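Local coordinates for outer membrane protein Omp121 (Bacteroides thetaiotaomicron, PDB 5FQ8), which probably imports nutrients across the bacterial outer membrane as a calcium-binding receptor of the TonB-dependent family, at residues A82-I87 against F126-N131; T97-Y102 against G957-G962; H206-N211 against M222-N227; Y335-D340 against Y358-Y363. All blocks are in the same frame, centred on the assembly; numbering follows the deposited sequence.

Overall arrangement
The four contacts form two groups. Contacts 1 and 2 lie 6 to 8 Å from the centre of the folded chain, their centres about 9 Å apart, and share the plug: strand 84-88 of contact 1 touches both sides of contact 2. Contacts 3 and 4, centres likewise about 9 Å apart, sit in insertions between barrel strands, contact 3 including a small sheet, 32 to 40 Å from the chain centre. The groups lie 35 to 46 Å apart between centres. In sequence the segments of contacts 1 and 2 alternate, while contacts 3 and 4 follow in series inside the loop contact 2 closes. One group ties the plug to a barrel loop; the other joins outlying loops.

Contact 1: A82-I87 against F126-N131; sequences ASNSVI and FGNGAN
Three asparagines carry this buried contact inside the plug domain of the TonB-dependent receptor, where the start of strand 84-88 meets the end of strand 125-128. The segments come closest at Ser-83 and Gly-127, whose CA atoms are 4.1 Å apart. Asn-84 is gripped twice. Asn-84 N gives a hydrogen bond to Asn-128 OD1 at 2.9 Å, arriving 40° above the plane of that carbonyl and not along a lone pair. Asn-84 ND2 reaches Asn-131 OD1 at 2.7 Å, this time in the carbonyl plane and on a lone pair. The side chains of Asn-84 and Asn-131 cross at about a right angle, with their amide planes 44° apart. The ND2 of Asn-131 is turned to Ala-82 O, 3.0 Å away. An alanine in place of Asn-131 would remove the acceptor of Asn-84 ND2 and would probably leave the buried Asn-84 amide less firmly oriented.

Further out, Asn-131 is set in place by a beta turn, its N bonded to Asn-128 O, while Asn-111 holds the ND2 of Asn-128. Ser-83 turns its hydroxyl to Asp-125 and to Thr-113 of strand 113-115, and its backbone pairs with Thr-76. The turn also meets the barrel wall, since Lys-292 binds Asn-131 O and Arg-383 binds Gly-129 O. A water links the two segments, donating to Asn-84 O at 3.2 Å and accepting a weak bond from Asn-128 ND2 at 3.4 Å.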
loop_
_atom_site.group_PDB
_atom_site.type_symbol
_atom_site.label_atom_id
_atom_site.label_comp_id
_atom_site.label_asym_id
_atom_site.label_seq_id
_atom_site.Cartn_x
_atom_site.Cartn_y
_atom_site.Cartn_z
ATOM N N ALA B 82 13.213 22.396 -7.140
ATOM C CA ALA B 82 13.662 22.095 -5.795
ATOM C C ALA B 82 13.425 23.276 -4.861
ATOM O O ALA B 82 12.990 24.350 -5.270
ATOM C CB ALA B 82 15.125 21.696 -5.825
ATOM N N SER B 83 13.692 23.074 -3.580
ATOM C CA SER B 83 13.320 24.073 -2.592
ATOM C C SER B 83 14.379 25.164 -2.465
ATOM O O SER B 83 15.485 25.060 -2.989
ATOM C CB SER B 83 13.090 23.414 -1.246
ATOM O OG SER B 83 11.989 22.545 -1.314
ATOM N N ASN B 84 14.014 26.229 -1.759
ATOM C CA ASN B 84 14.905 27.332 -1.457
ATOM C C ASN B 84 14.904 27.593 0.036
ATOM O O ASN B 84 13.849 27.744 0.651
ATOM C CB ASN B 84 14.499 28.605 -2.194
ATOM C CG ASN B 84 14.556 28.451 -3.696
ATOM O OD1 ASN B 84 15.626 28.331 -4.289
ATOM N ND2 ASN B 84 13.395 28.462 -4.325
ATOM N N SER B 85 16.088 27.681 0.604
ATOM C CA SER B 85 16.235 27.980 2.013
ATOM C C SER B 85 16.390 29.477 2.208
ATOM O O SER B 85 16.983 30.159 1.374
ATOM C CB SER B 85 17.440 27.244 2.577
ATOM O OG SER B 85 17.612 27.580 3.926
ATOM N N VAL B 86 15.832 29.986 3.303
ATOM C CA VAL B 86 15.903 31.397 3.657
ATOM C C VAL B 86 15.965 31.464 5.169
ATOM O O VAL B 86 14.956 31.249 5.842
ATOM C CB VAL B 86 14.705 32.209 3.138
ATOM C CG1 VAL B 86 14.781 33.617 3.648
ATOM C CG2 VAL B 86 14.698 32.246 1.655
ATOM N N ILE B 87 17.131 31.777 5.705
ATOM C CA ILE B 87 17.343 31.851 7.143
ATOM C C ILE B 87 17.735 33.276 7.492
ATOM O O ILE B 87 18.609 33.864 6.849
ATOM C CB ILE B 87 18.409 30.840 7.606
ATOM C CG1 ILE B 87 18.068 29.447 7.101
ATOM C CG2 ILE B 87 18.456 30.788 9.097
ATOM C CD1 ILE B 87 19.142 28.464 7.344
ATOM N N PHE B 126 11.148 18.487 -3.844
ATOM C CA PHE B 126 10.064 18.762 -4.769
ATOM C C PHE B 126 9.537 20.187 -4.676
ATOM O O PHE B 126 8.621 20.536 -5.422
ATOM C CB PHE B 126 8.913 17.770 -4.549
ATOM C CG PHE B 126 9.093 16.450 -5.237
ATOM C CD1 PHE B 126 9.759 16.359 -6.428
ATOM C CD2 PHE B 126 8.596 15.291 -4.671
ATOM C CE1 PHE B 126 9.913 15.136 -7.067
ATOM C CE2 PHE B 126 8.745 14.072 -5.285
ATOM C CZ PHE B 126 9.407 13.993 -6.503
ATOM N N GLY B 127 10.065 21.009 -3.782
ATOM C CA GLY B 127 9.740 22.418 -3.761
ATOM C C GLY B 127 9.242 22.869 -2.406
ATOM O O GLY B 127 8.912 22.073 -1.538
ATOM N N ASN B 128 9.217 24.184 -2.231
ATOM C CA ASN B 128 8.637 24.766 -1.033
ATOM C C ASN B 128 7.573 25.792 -1.400
ATOM O O ASN B 128 7.453 26.237 -2.537
ATOM C CB ASN B 128 9.692 25.376 -0.083
ATOM C CG ASN B 128 10.294 26.657 -0.587
ATOM O OD1 ASN B 128 11.135 26.655 -1.463
ATOM N ND2 ASN B 128 9.898 27.767 0.021
ATOM N N GLY B 129 6.744 26.099 -0.418
ATOM C CA GLY B 129 5.474 26.730 -0.696
ATOM C C GLY B 129 5.600 28.093 -1.317
ATOM O O GLY B 129 4.703 28.549 -2.036
ATOM N N ALA B 130 6.707 28.766 -1.057
ATOM C CA ALA B 130 6.886 30.074 -1.642
ATOM C C ALA B 130 7.259 29.983 -3.105
ATOM O O ALA B 130 6.961 30.906 -3.859
ATOM C CB ALA B 130 7.929 30.864 -0.864
ATOM N N ASN B 131 7.852 28.879 -3.537
ATOM C CA ASN B 131 8.200 28.755 -4.940
ATOM C C ASN B 131 7.006 28.858 -5.873
ATOM O O ASN B 131 7.200 28.800 -7.087
ATOM C CB ASN B 131 8.883 27.428 -5.181
ATOM C CG ASN B 131 10.305 27.470 -4.860
ATOM O OD1 ASN B 131 10.737 28.299 -4.090
ATOM N ND2 ASN B 131 11.072 26.583 -5.466
HETATM O O HOH W 1 12.176 30.297 -0.419
#

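Contact 2: T97-Y102 against G957-G962; sequences TNQPLY and GNDLEG
The touching parts of the two backbones are loop and approach without pairing, their closest CA atoms, of Asn-98 and Asp-959, 6.4 Å apart, so side chains span the gap. The carboxylate of Asp-959, its CG anti to the backbone N (chi1 -152°), is gripped by four N-H groups. Asn-98 alone holds both oxygens: its backbone N binds Asp-959 OD2 at 2.8 Å and its ND2 binds Asp-959 OD1 at 2.5 Å, each on the syn lone pair. Leu-960 N uses the anti lone pair of the same OD1. Here a loop following barrel strand 928-941 reaches in to the plug domain, a plug-to-barrel junction of the TonB-dependent receptor fold. Gln-99, bent at chi2, slides past Asp-959 in the opposite direction and brings NE2 to Asp-959 OD2 at 2.8 Å, 55° above the carboxylate plane; the same NE2 makes a weak bond to Asn-958 O. An alanine in place of Asp-959 would take away both carboxylate oxygens and is likely to loosen the loop's hold on the plug. Second-shell bonds fix the two amides: Gln-99 OE1 accepts from Val-86 N, and Asn-98 OD1 accepts from Ser-93 N.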
loop_
_atom_site.group_PDB
_atom_site.type_symbol
_atom_site.label_atom_id
_atom_site.label_comp_id
_atom_site.label_asym_id
_atom_site.label_seq_id
_atom_site.Cartn_x
_atom_site.Cartn_y
_atom_site.Cartn_z
ATOM N N THR B 97 12.298 24.712 12.278
ATOM C CA THR B 97 11.519 25.669 11.504
ATOM C C THR B 97 12.212 27.023 11.560
ATOM O O THR B 97 12.032 27.780 12.519
ATOM C CB THR B 97 10.106 25.772 12.045
ATOM O OG1 THR B 97 9.527 24.466 12.135
ATOM C CG2 THR B 97 9.271 26.651 11.128
ATOM N N ASN B 98 12.997 27.343 10.538
ATOM C CA ASN B 98 13.707 28.609 10.537
ATOM C C ASN B 98 13.376 29.506 9.366
ATOM O O ASN B 98 13.956 30.583 9.257
ATOM C CB ASN B 98 15.219 28.377 10.565
ATOM C CG ASN B 98 15.665 27.686 11.810
ATOM O OD1 ASN B 98 15.993 28.320 12.802
ATOM N ND2 ASN B 98 15.667 26.377 11.774
ATOM N N GLN B 99 12.495 29.098 8.476
ATOM C CA GLN B 99 12.094 29.991 7.415
ATOM C C GLN B 99 11.287 31.141 7.998
ATOM O O GLN B 99 10.597 30.970 9.001
ATOM C CB GLN B 99 11.266 29.251 6.386
ATOM C CG GLN B 99 11.745 27.856 6.141
ATOM C CD GLN B 99 13.069 27.825 5.450
ATOM O OE1 GLN B 99 13.208 28.338 4.359
ATOM N NE2 GLN B 99 14.051 27.225 6.079
ATOM N N PRO B 100 11.371 32.323 7.398
ATOM C CA PRO B 100 10.507 33.426 7.812
ATOM C C PRO B 100 9.070 33.231 7.356
ATOM O O PRO B 100 8.765 32.501 6.411
ATOM C CB PRO B 100 11.139 34.629 7.115
ATOM C CG PRO B 100 11.752 34.051 5.917
ATOM C CD PRO B 100 12.296 32.737 6.334
ATOM N N LEU B 101 8.179 33.916 8.052
ATOM C CA LEU B 101 6.771 33.900 7.697
ATOM C C LEU B 101 6.563 34.704 6.424
ATOM O O LEU B 101 6.706 35.928 6.430
ATOM C CB LEU B 101 5.944 34.478 8.834
ATOM C CG LEU B 101 4.485 34.698 8.485
ATOM C CD1 LEU B 101 3.850 33.371 8.179
ATOM C CD2 LEU B 101 3.801 35.362 9.629
ATOM N N TYR B 102 6.215 34.031 5.337
ATOM C CA TYR B 102 5.845 34.720 4.116
ATOM C C TYR B 102 4.426 35.265 4.240
ATOM O O TYR B 102 3.498 34.513 4.530
ATOM C CB TYR B 102 5.941 33.771 2.929
ATOM C CG TYR B 102 7.329 33.368 2.527
ATOM C CD1 TYR B 102 7.995 32.358 3.188
ATOM C CD2 TYR B 102 7.960 33.967 1.450
ATOM C CE1 TYR B 102 9.249 31.960 2.805
ATOM C CE2 TYR B 102 9.208 33.573 1.063
ATOM C CZ TYR B 102 9.853 32.565 1.745
ATOM O OH TYR B 102 11.104 32.160 1.367
ATOM N N GLY B 957 17.236 18.789 2.889
ATOM C CA GLY B 957 16.199 19.790 2.985
ATOM C C GLY B 957 16.703 21.214 3.078
ATOM O O GLY B 957 17.896 21.509 3.066
ATOM N N ASN B 958 15.749 22.123 3.177
ATOM C CA ASN B 958 16.038 23.540 3.116
ATOM C C ASN B 958 16.077 24.193 4.479
ATOM O O ASN B 958 15.966 25.411 4.558
ATOM C CB ASN B 958 14.992 24.232 2.259
ATOM C CG ASN B 958 13.641 24.263 2.920
ATOM O OD1 ASN B 958 13.308 23.396 3.701
ATOM N ND2 ASN B 958 12.856 25.273 2.615
ATOM N N ASP B 959 16.186 23.425 5.556
ATOM C CA ASP B 959 16.299 24.080 6.847
ATOM C C ASP B 959 17.546 23.613 7.581
ATOM O O ASP B 959 18.577 23.349 6.957
ATOM C CB ASP B 959 15.051 23.848 7.684
ATOM C CG ASP B 959 14.808 24.966 8.650
ATOM O OD1 ASP B 959 15.586 25.086 9.600
ATOM O OD2 ASP B 959 13.867 25.752 8.462
ATOM N N LEU B 960 17.464 23.519 8.907
ATOM C CA LEU B 960 18.644 23.222 9.711
ATOM C C LEU B 960 19.285 21.898 9.328
ATOM O O LEU B 960 20.492 21.830 9.106
ATOM C CB LEU B 960 18.281 23.217 11.185
ATOM C CG LEU B 960 19.502 22.866 12.004
ATOM C CD1 LEU B 960 20.422 24.018 11.935
ATOM C CD2 LEU B 960 19.096 22.630 13.410
ATOM N N GLU B 961 18.497 20.829 9.245
ATOM C CA GLU B 961 19.105 19.530 8.997
ATOM C C GLU B 961 19.790 19.477 7.648
ATOM O O GLU B 961 20.650 18.624 7.446
ATOM C CB GLU B 961 18.071 18.418 9.087
ATOM C CG GLU B 961 17.549 18.167 10.492
ATOM C CD GLU B 961 16.435 17.164 10.546
ATOM O OE1 GLU B 961 16.320 16.346 9.621
ATOM O OE2 GLU B 961 15.663 17.211 11.516
ATOM N N GLY B 962 19.456 20.384 6.736
ATOM C CA GLY B 962 20.145 20.415 5.464
ATOM C C GLY B 962 21.586 20.867 5.578
ATOM O O GLY B 962 22.420 20.528 4.730
#

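Contact 3: H206-N211 against M222-N227; sequences HTELEN and MQLWGN
Glu-208 gives up the most surface here, followed by His-206 and Leu-224. The side chain of Glu-208 runs extended beyond CG alongside Leu-224, both pointing the same way, so that the carboxylate end lies against the apolar Leu-224, OE2 of Glu-208 being 3.9 Å from Leu-224 CD1. The other oxygen, OE1, is held by Gln-233, on strand 232-237. The backbone of Glu-208 is tied too: its O takes a weak hydrogen bond from Gly-226 N, 2.5 Å away, where the segments run 25° apart in direction and Gly-226 takes a positive phi of 77° as the chain turns its corner. Next to it, Leu-209 brings CD1 against Gly-226 O.

His-206 has its CG anti to the backbone N and sends the ring across to Gln-223, the ring and amide planes standing 82° apart; Gln-223 NE2 is hydrogen-bonded to Ser-221 OG. His-206 NE2 comes 3.5 Å from Gln-223 CB, and Leu-224 O lies at the ring edge, 3.7 Å from His-206 NE2. Beyond the two segments, Tyr-238 meets this ring edge-to-face. The arrangement is a loop packed along a small three-stranded antiparallel sheet (222-225, 232-237, 227-229), in the long insertion that links barrel strands 177-188 and 252-264 of this receptor; here the sheet touches the lipoprotein BT_2262, Leu-224 packing on its Phe-77 and Trp-225 NE1 bonding to its Ser-9.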
loop_
_atom_site.group_PDB
_atom_site.type_symbol
_atom_site.label_atom_id
_atom_site.label_comp_id
_atom_site.label_asym_id
_atom_site.label_seq_id
_atom_site.Cartn_x
_atom_site.Cartn_y
_atom_site.Cartn_z
ATOM N N HIS B 206 45.487 -4.380 -12.595
ATOM C CA HIS B 206 44.484 -4.231 -13.639
ATOM C C HIS B 206 43.280 -5.122 -13.377
ATOM O O HIS B 206 43.402 -6.241 -12.870
ATOM C CB HIS B 206 45.077 -4.567 -14.998
ATOM C CG HIS B 206 44.147 -4.325 -16.138
ATOM N ND1 HIS B 206 43.465 -3.142 -16.306
ATOM C CD2 HIS B 206 43.811 -5.104 -17.188
ATOM C CE1 HIS B 206 42.743 -3.204 -17.410
ATOM N NE2 HIS B 206 42.934 -4.386 -17.964
ATOM N N THR B 207 42.114 -4.622 -13.746
ATOM C CA THR B 207 40.875 -5.365 -13.626
ATOM C C THR B 207 40.026 -5.073 -14.847
ATOM O O THR B 207 40.235 -4.086 -15.546
ATOM C CB THR B 207 40.132 -5.006 -12.351
ATOM O OG1 THR B 207 41.049 -5.030 -11.258
ATOM C CG2 THR B 207 39.033 -5.997 -12.069
ATOM N N GLU B 208 39.083 -5.963 -15.119
ATOM C CA GLU B 208 38.190 -5.820 -16.253
ATOM C C GLU B 208 36.798 -5.391 -15.834
ATOM O O GLU B 208 35.921 -5.280 -16.682
ATOM C CB GLU B 208 38.141 -7.129 -17.036
ATOM C CG GLU B 208 39.513 -7.610 -17.431
ATOM C CD GLU B 208 39.515 -8.963 -18.070
ATOM O OE1 GLU B 208 38.428 -9.501 -18.327
ATOM O OE2 GLU B 208 40.614 -9.494 -18.310
ATOM N N LEU B 209 36.588 -5.106 -14.564
ATOM C CA LEU B 209 35.226 -4.980 -14.065
ATOM C C LEU B 209 35.058 -3.988 -12.921
ATOM O O LEU B 209 34.006 -4.013 -12.280
ATOM C CB LEU B 209 34.728 -6.363 -13.601
ATOM C CG LEU B 209 33.778 -7.241 -14.422
ATOM C CD1 LEU B 209 34.425 -7.831 -15.646
ATOM C CD2 LEU B 209 33.275 -8.343 -13.532
ATOM N N GLU B 210 36.015 -3.120 -12.630
ATOM C CA GLU B 210 35.910 -2.330 -11.413
ATOM C C GLU B 210 35.032 -1.110 -11.604
ATOM O O GLU B 210 34.835 -0.612 -12.710
ATOM C CB GLU B 210 37.268 -1.834 -10.937
ATOM C CG GLU B 210 38.234 -2.901 -10.578
ATOM C CD GLU B 210 37.831 -3.698 -9.384
ATOM O OE1 GLU B 210 37.354 -3.116 -8.396
ATOM O OE2 GLU B 210 37.988 -4.922 -9.445
ATOM N N ASN B 211 34.550 -0.589 -10.485
ATOM C CA ASN B 211 33.856 0.684 -10.469
ATOM C C ASN B 211 34.762 1.820 -10.046
ATOM O O ASN B 211 34.300 2.763 -9.408
ATOM C CB ASN B 211 32.670 0.595 -9.529
ATOM C CG ASN B 211 33.095 0.240 -8.160
ATOM O OD1 ASN B 211 34.045 -0.506 -7.990
ATOM N ND2 ASN B 211 32.443 0.797 -7.167
ATOM N N MET B 222 46.431 -2.050 -25.508
ATOM C CA MET B 222 45.080 -2.565 -25.629
ATOM C C MET B 222 44.847 -3.596 -24.534
ATOM O O MET B 222 45.554 -4.605 -24.449
ATOM C CB MET B 222 44.851 -3.146 -27.023
ATOM C CG MET B 222 44.844 -2.090 -28.107
ATOM S SD MET B 222 43.417 -2.179 -29.172
ATOM C CE MET B 222 43.437 -0.592 -29.941
ATOM N N GLN B 223 43.878 -3.323 -23.679
ATOM C CA GLN B 223 43.472 -4.236 -22.628
ATOM C C GLN B 223 41.986 -4.539 -22.761
ATOM O O GLN B 223 41.262 -3.929 -23.548
ATOM C CB GLN B 223 43.784 -3.647 -21.253
ATOM C CG GLN B 223 45.214 -3.193 -21.096
ATOM C CD GLN B 223 46.177 -4.333 -20.844
ATOM O OE1 GLN B 223 45.805 -5.361 -20.302
ATOM N NE2 GLN B 223 47.417 -4.159 -21.251
ATOM N N LEU B 224 41.537 -5.517 -21.998
ATOM C CA LEU B 224 40.132 -5.851 -21.998
ATOM C C LEU B 224 39.397 -4.974 -20.999
ATOM O O LEU B 224 40.000 -4.239 -20.215
ATOM C CB LEU B 224 39.953 -7.324 -21.673
ATOM C CG LEU B 224 40.614 -8.258 -22.669
ATOM C CD1 LEU B 224 40.626 -9.678 -22.156
ATOM C CD2 LEU B 224 39.841 -8.173 -23.943
ATOM N N TRP B 225 38.077 -5.037 -21.051
ATOM C CA TRP B 225 37.272 -4.424 -20.012
ATOM C C TRP B 225 35.856 -4.974 -20.107
ATOM O O TRP B 225 35.456 -5.544 -21.124
ATOM C CB TRP B 225 37.288 -2.895 -20.115
ATOM C CG TRP B 225 36.570 -2.350 -21.282
ATOM C CD1 TRP B 225 36.991 -2.322 -22.567
ATOM C CD2 TRP B 225 35.297 -1.736 -21.263
ATOM N NE1 TRP B 225 36.052 -1.738 -23.360
ATOM C CE2 TRP B 225 34.996 -1.364 -22.575
ATOM C CE3 TRP B 225 34.369 -1.472 -20.259
ATOM C CZ2 TRP B 225 33.807 -0.745 -22.909
ATOM C CZ3 TRP B 225 33.195 -0.853 -20.594
ATOM C CH2 TRP B 225 32.922 -0.499 -21.902
ATOM N N GLY B 226 35.114 -4.812 -19.025
ATOM C CA GLY B 226 33.712 -5.146 -19.027
ATOM C C GLY B 226 33.471 -6.637 -18.944
ATOM O O GLY B 226 34.383 -7.455 -18.873
ATOM N N ASN B 227 32.196 -6.990 -18.952
ATOM C CA ASN B 227 31.812 -8.383 -18.852
ATOM C C ASN B 227 32.021 -9.091 -20.178
ATOM O O ASN B 227 32.509 -8.520 -21.156
ATOM C CB ASN B 227 30.367 -8.501 -18.404
ATOM C CG ASN B 227 30.242 -8.580 -16.917
ATOM O OD1 ASN B 227 30.915 -9.372 -16.270
ATOM N ND2 ASN B 227 29.388 -7.750 -16.355
#

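Contact 4: Y335-D340 against Y358-Y363; sequences YQTPRD and YYYTPY
A single tyrosine bridges two backbones that stay well apart, the nearest CA pair, Thr-337 and Thr-361, being 8.6 Å from each other. Tyr-360 holds CG between its backbone N and carbonyl carbon, the crowded position (chi1 68°), and so throws its ring across the gap. The ring and Pro-338 reach toward each other tip to tip, with Tyr-360 CE2 3.6 Å from Pro-338 CD. Beside it Tyr-360 OH lies 3.2 Å from Thr-337 CG2, the two side chains crossing at about a right angle. Thr-337 spends its OG1 on Leu-334 O; an inverse gamma turn centred on Gln-336, closed by a weak bond from Thr-337 N to Tyr-335 O, presents Thr-337 and Pro-338 to the ring. Both segments belong to the insertion between barrel strands 306-320 and 376-394 of this TonB-dependent receptor. On the other segment Thr-361 CG2 sits 3.7 Å above one face of the Tyr-360 ring, toward its rim, while Tyr-360 CD1 in turn lies over the ring of Tyr-359. Asn-332 holds Gln-336 NE2, and Tyr-363 packs on the backbone of a bound peptide.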
loop_
_atom_site.group_PDB
_atom_site.type_symbol
_atom_site.label_atom_id
_atom_site.label_comp_id
_atom_site.label_asym_id
_atom_site.label_seq_id
_atom_site.Cartn_x
_atom_site.Cartn_y
_atom_site.Cartn_z
ATOM N N TYR B 335 29.596 8.554 -10.703
ATOM C CA TYR B 335 30.901 8.773 -10.103
ATOM C C TYR B 335 31.717 7.499 -10.001
ATOM O O TYR B 335 32.947 7.564 -9.961
ATOM C CB TYR B 335 30.740 9.373 -8.721
ATOM C CG TYR B 335 30.432 10.833 -8.724
ATOM C CD1 TYR B 335 30.919 11.672 -9.711
ATOM C CD2 TYR B 335 29.663 11.379 -7.723
ATOM C CE1 TYR B 335 30.630 12.997 -9.700
ATOM C CE2 TYR B 335 29.367 12.698 -7.710
ATOM C CZ TYR B 335 29.852 13.501 -8.692
ATOM O OH TYR B 335 29.546 14.826 -8.661
ATOM N N GLN B 336 31.068 6.342 -9.926
ATOM C CA GLN B 336 31.774 5.072 -9.785
ATOM C C GLN B 336 32.088 4.501 -11.162
ATOM O O GLN B 336 31.621 3.445 -11.564
ATOM C CB GLN B 336 30.958 4.098 -8.950
ATOM C CG GLN B 336 30.711 4.584 -7.568
ATOM C CD GLN B 336 30.382 3.466 -6.623
ATOM O OE1 GLN B 336 30.986 2.404 -6.667
ATOM N NE2 GLN B 336 29.425 3.700 -5.749
ATOM N N THR B 337 32.906 5.249 -11.883
ATOM C CA THR B 337 33.327 4.906 -13.219
ATOM C C THR B 337 34.839 5.025 -13.302
ATOM O O THR B 337 35.408 5.981 -12.775
ATOM C CB THR B 337 32.693 5.840 -14.243
ATOM O OG1 THR B 337 31.273 5.806 -14.112
ATOM C CG2 THR B 337 33.079 5.415 -15.632
ATOM N N PRO B 338 35.513 4.083 -13.942
ATOM C CA PRO B 338 36.948 4.242 -14.160
ATOM C C PRO B 338 37.224 5.420 -15.072
ATOM O O PRO B 338 36.423 5.754 -15.942
ATOM C CB PRO B 338 37.352 2.923 -14.820
ATOM C CG PRO B 338 36.284 1.977 -14.481
ATOM C CD PRO B 338 35.035 2.781 -14.413
ATOM N N ARG B 339 38.385 6.037 -14.878
ATOM C CA ARG B 339 38.748 7.195 -15.684
ATOM C C ARG B 339 38.920 6.859 -17.146
ATOM O O ARG B 339 38.981 7.777 -17.954
ATOM C CB ARG B 339 40.037 7.827 -15.181
ATOM C CG ARG B 339 40.017 8.216 -13.741
ATOM C CD ARG B 339 38.947 9.228 -13.450
ATOM N NE ARG B 339 39.084 10.368 -14.329
ATOM C CZ ARG B 339 38.140 10.799 -15.155
ATOM N NH1 ARG B 339 36.972 10.196 -15.198
ATOM N NH2 ARG B 339 38.370 11.844 -15.925
ATOM N N ASP B 340 38.998 5.590 -17.517
ATOM C CA ASP B 340 39.241 5.236 -18.906
ATOM C C ASP B 340 37.989 4.813 -19.655
ATOM O O ASP B 340 38.061 4.596 -20.865
ATOM C CB ASP B 340 40.262 4.106 -18.975
ATOM C CG ASP B 340 39.812 2.887 -18.218
ATOM O OD1 ASP B 340 39.745 2.951 -16.972
ATOM O OD2 ASP B 340 39.527 1.867 -18.871
ATOM N N TYR B 358 24.942 -7.394 -18.362
ATOM C CA TYR B 358 26.315 -7.425 -18.834
ATOM C C TYR B 358 27.001 -6.069 -18.699
ATOM O O TYR B 358 27.995 -5.813 -19.378
ATOM C CB TYR B 358 26.352 -7.938 -20.273
ATOM C CG TYR B 358 25.885 -9.363 -20.417
ATOM C CD1 TYR B 358 24.546 -9.678 -20.368
ATOM C CD2 TYR B 358 26.791 -10.392 -20.615
ATOM C CE1 TYR B 358 24.117 -10.980 -20.496
ATOM C CE2 TYR B 358 26.374 -11.688 -20.750
ATOM C CZ TYR B 358 25.034 -11.982 -20.686
ATOM O OH TYR B 358 24.619 -13.293 -20.822
ATOM N N TYR B 359 26.504 -5.209 -17.820
ATOM C CA TYR B 359 27.136 -3.924 -17.561
ATOM C C TYR B 359 28.557 -4.117 -17.052
ATOM O O TYR B 359 28.862 -5.103 -16.390
ATOM C CB TYR B 359 26.310 -3.170 -16.542
ATOM C CG TYR B 359 26.736 -1.755 -16.281
ATOM C CD1 TYR B 359 26.836 -0.833 -17.307
ATOM C CD2 TYR B 359 26.997 -1.329 -14.990
ATOM C CE1 TYR B 359 27.215 0.465 -17.054
ATOM C CE2 TYR B 359 27.373 -0.048 -14.730
ATOM C CZ TYR B 359 27.480 0.849 -15.761
ATOM O OH TYR B 359 27.855 2.132 -15.488
ATOM N N TYR B 360 29.438 -3.164 -17.360
ATOM C CA TYR B 360 30.859 -3.430 -17.184
ATOM C C TYR B 360 31.255 -3.610 -15.724
ATOM O O TYR B 360 32.325 -4.162 -15.456
ATOM C CB TYR B 360 31.696 -2.330 -17.838
ATOM C CG TYR B 360 31.616 -0.982 -17.183
ATOM C CD1 TYR B 360 30.658 -0.069 -17.561
ATOM C CD2 TYR B 360 32.507 -0.617 -16.198
ATOM C CE1 TYR B 360 30.577 1.148 -16.971
ATOM C CE2 TYR B 360 32.430 0.602 -15.600
ATOM C CZ TYR B 360 31.461 1.477 -15.991
ATOM O OH TYR B 360 31.362 2.704 -15.408
ATOM N N THR B 361 30.425 -3.193 -14.768
ATOM C CA THR B 361 30.816 -3.347 -13.384
ATOM C C THR B 361 29.637 -3.763 -12.510
ATOM O O THR B 361 28.542 -3.217 -12.646
ATOM C CB THR B 361 31.432 -2.065 -12.861
ATOM O OG1 THR B 361 31.893 -2.285 -11.526
ATOM C CG2 THR B 361 30.424 -0.949 -12.898
ATOM N N PRO B 362 29.824 -4.722 -11.625
ATOM C CA PRO B 362 28.698 -5.238 -10.856
ATOM C C PRO B 362 28.730 -4.810 -9.417
ATOM O O PRO B 362 28.138 -5.482 -8.576
ATOM C CB PRO B 362 28.902 -6.737 -10.963
ATOM C CG PRO B 362 30.390 -6.872 -10.874
ATOM C CD PRO B 362 30.964 -5.650 -11.568
ATOM N N TYR B 363 29.410 -3.718 -9.116
ATOM C CA TYR B 363 29.725 -3.387 -7.735
ATOM C C TYR B 363 28.790 -2.301 -7.219
ATOM O O TYR B 363 29.166 -1.146 -7.055
ATOM C CB TYR B 363 31.183 -2.977 -7.628
ATOM C CG TYR B 363 32.184 -4.080 -7.921
ATOM C CD1 TYR B 363 32.100 -5.306 -7.295
ATOM C CD2 TYR B 363 33.207 -3.889 -8.828
ATOM C CE1 TYR B 363 33.012 -6.302 -7.556
ATOM C CE2 TYR B 363 34.113 -4.882 -9.097
ATOM C CZ TYR B 363 34.010 -6.088 -8.457
ATOM O OH TYR B 363 34.910 -7.084 -8.723
#